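Local coordinates for african horse sickness virus (serotype 4) VP7 (African horsesickness virus, PDB 1AHS), which forms the outer surface of the viral core as a homotrimer, binds the inner structural protein VP3 and probably binds a host cell surface receptor, at the interface of chains A and B. Coordinates in Å, arbitrary orientation; residue numbers count along the deposited sequence, not the author numbering. Chains: chain A/B, African horse sickness virus (serotype 4) VP7.

The interface of chains A and B. Residues chain A 32, 64, 119, 121, 123; chain B 28-30.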
loop_
_atom_site.group_PDB
_atom_site.type_symbol
_atom_site.label_atom_id
_atom_site.label_comp_id
_atom_site.label_asym_id
_atom_site.label_seq_id
_atom_site.Cartn_x
_atom_site.Cartn_y
_atom_site.Cartn_z
ATOM N N ILE A 32 -2.489 7.130 -5.471
ATOM C CA ILE A 32 -1.943 7.620 -4.224
ATOM C C ILE A 32 -0.534 8.165 -4.337
ATOM O O ILE A 32 0.343 7.562 -4.966
ATOM C CB ILE A 32 -2.023 6.500 -3.129
ATOM C CG1 ILE A 32 -3.483 6.139 -2.851
ATOM C CG2 ILE A 32 -1.479 6.963 -1.842
ATOM C CD1 ILE A 32 -3.670 5.017 -1.902
ATOM N N ARG A 64 -4.518 12.373 4.577
ATOM C CA ARG A 64 -4.522 12.041 5.991
ATOM C C ARG A 64 -3.088 11.869 6.335
ATOM O O ARG A 64 -2.286 11.609 5.455
ATOM C CB ARG A 64 -5.243 10.740 6.359
ATOM C CG ARG A 64 -5.758 9.912 5.260
ATOM C CD ARG A 64 -7.225 10.120 5.190
ATOM N NE ARG A 64 -7.967 8.900 4.898
ATOM C CZ ARG A 64 -7.770 8.136 3.840
ATOM N NH1 ARG A 64 -6.835 8.417 2.928
ATOM N NH2 ARG A 64 -8.561 7.113 3.673
ATOM N N GLN A 119 -0.675 11.538 3.145
ATOM C CA GLN A 119 -1.091 10.699 2.028
ATOM C C GLN A 119 -2.238 11.370 1.311
ATOM O O GLN A 119 -3.126 11.887 1.938
ATOM C CB GLN A 119 -1.557 9.338 2.513
ATOM C CG GLN A 119 -2.037 8.424 1.403
ATOM C CD GLN A 119 -2.744 7.157 1.893
ATOM O OE1 GLN A 119 -2.099 6.107 2.093
ATOM N NE2 GLN A 119 -4.083 7.225 2.020
ATOM N N GLU A 121 -5.044 10.493 -1.461
ATOM C CA GLU A 121 -5.622 9.431 -2.232
ATOM C C GLU A 121 -6.649 10.070 -3.107
ATOM O O GLU A 121 -7.440 10.872 -2.646
ATOM C CB GLU A 121 -6.291 8.434 -1.324
ATOM C CG GLU A 121 -6.815 7.260 -2.104
ATOM C CD GLU A 121 -7.490 6.205 -1.248
ATOM O OE1 GLU A 121 -7.453 6.291 0.014
ATOM O OE2 GLU A 121 -8.058 5.268 -1.850
ATOM N N LEU A 123 -9.894 9.746 -5.359
ATOM C CA LEU A 123 -11.097 8.933 -5.434
ATOM C C LEU A 123 -11.709 8.776 -6.838
ATOM O O LEU A 123 -11.901 7.647 -7.304
ATOM C CB LEU A 123 -12.117 9.465 -4.439
ATOM C CG LEU A 123 -11.583 9.544 -3.003
ATOM C CD1 LEU A 123 -12.558 10.260 -2.107
ATOM C CD2 LEU A 123 -11.323 8.152 -2.479
ATOM N N ILE B 28 -5.360 1.510 5.976
ATOM C CA ILE B 28 -4.228 1.683 5.078
ATOM C C ILE B 28 -4.621 2.690 3.979
ATOM O O ILE B 28 -3.822 3.531 3.558
ATOM C CB ILE B 28 -3.846 0.348 4.444
ATOM C CG1 ILE B 28 -3.390 -0.626 5.526
ATOM C CG2 ILE B 28 -2.745 0.518 3.471
ATOM C CD1 ILE B 28 -2.551 -0.027 6.620
ATOM N N ASN B 29 -5.874 2.613 3.540
ATOM C CA ASN B 29 -6.395 3.487 2.507
ATOM C C ASN B 29 -7.910 3.275 2.448
ATOM O O ASN B 29 -8.453 2.641 3.324
ATOM C CB ASN B 29 -5.697 3.217 1.159
ATOM C CG ASN B 29 -6.124 1.907 0.483
ATOM O OD1 ASN B 29 -7.238 1.437 0.652
ATOM N ND2 ASN B 29 -5.250 1.368 -0.356
ATOM N N SER B 30 -8.585 3.816 1.442
ATOM C CA SER B 30 -10.037 3.677 1.292
ATOM C C SER B 30 -10.620 2.307 1.330
ATOM O O SER B 30 -11.799 2.182 1.639
ATOM C CB SER B 30 -10.488 4.239 -0.035
ATOM O OG SER B 30 -10.290 5.603 0.041
HETATM O O HOH W 1 -1.142 3.863 4.183
#
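A:Glu121 reaches across the interface and meets B:Ser30 with its carboxylate. The backbone N of B:Ser30 gives a hydrogen bond to OE1 of A:Glu121, 3.1 Å long and moderately bent, 148° at the hydrogen. OE1 receives it on its syn lone pair, the side that faces OE2. The hydroxyl OG of B:Ser30 lies 2.9 Å from OE1 of A:Glu121 and equally near OE2 of the same residue, but both of these bonds are weak. CG of A:Glu121 lies anti to the backbone N (chi1 -176°) and the chain stays extended beyond it, which carries the carboxylate from strand 116-125 to the loop of chain B. A:Arg64 of strand 59-65, in the same chain, flanks the carboxylate. Its guanidinium meets OE1 of A:Glu121 edge-on and in plane, with NH1 of A:Arg64 3.7 Å away, a long salt bridge. This positive charge probably helps to orient the carboxylate and keep it ionised.

This polar grip is the tight part. The rest is looser. CD1 of A:Ile32 touches CB of B:Asn29 at 4.1 Å, and the two side chains cross at about a right angle. CD2 of A:Leu123 comes no nearer than 3.7 Å to OG of B:Ser30. At the watery side, the amide oxygen OE1 of A:Gln119 and the carbonyl O of B:Ile28 are linked through a water molecule. The water is 2.8 Å from O of B:Ile28 and farther, 3.2 Å, from OE1 of A:Gln119.

The patch joins a sheet face of one VP7 top domain to loop residues 28-30 of its neighbour. VP7 is a homotrimer, and this contact probably helps to hold the top domains together in the trimer.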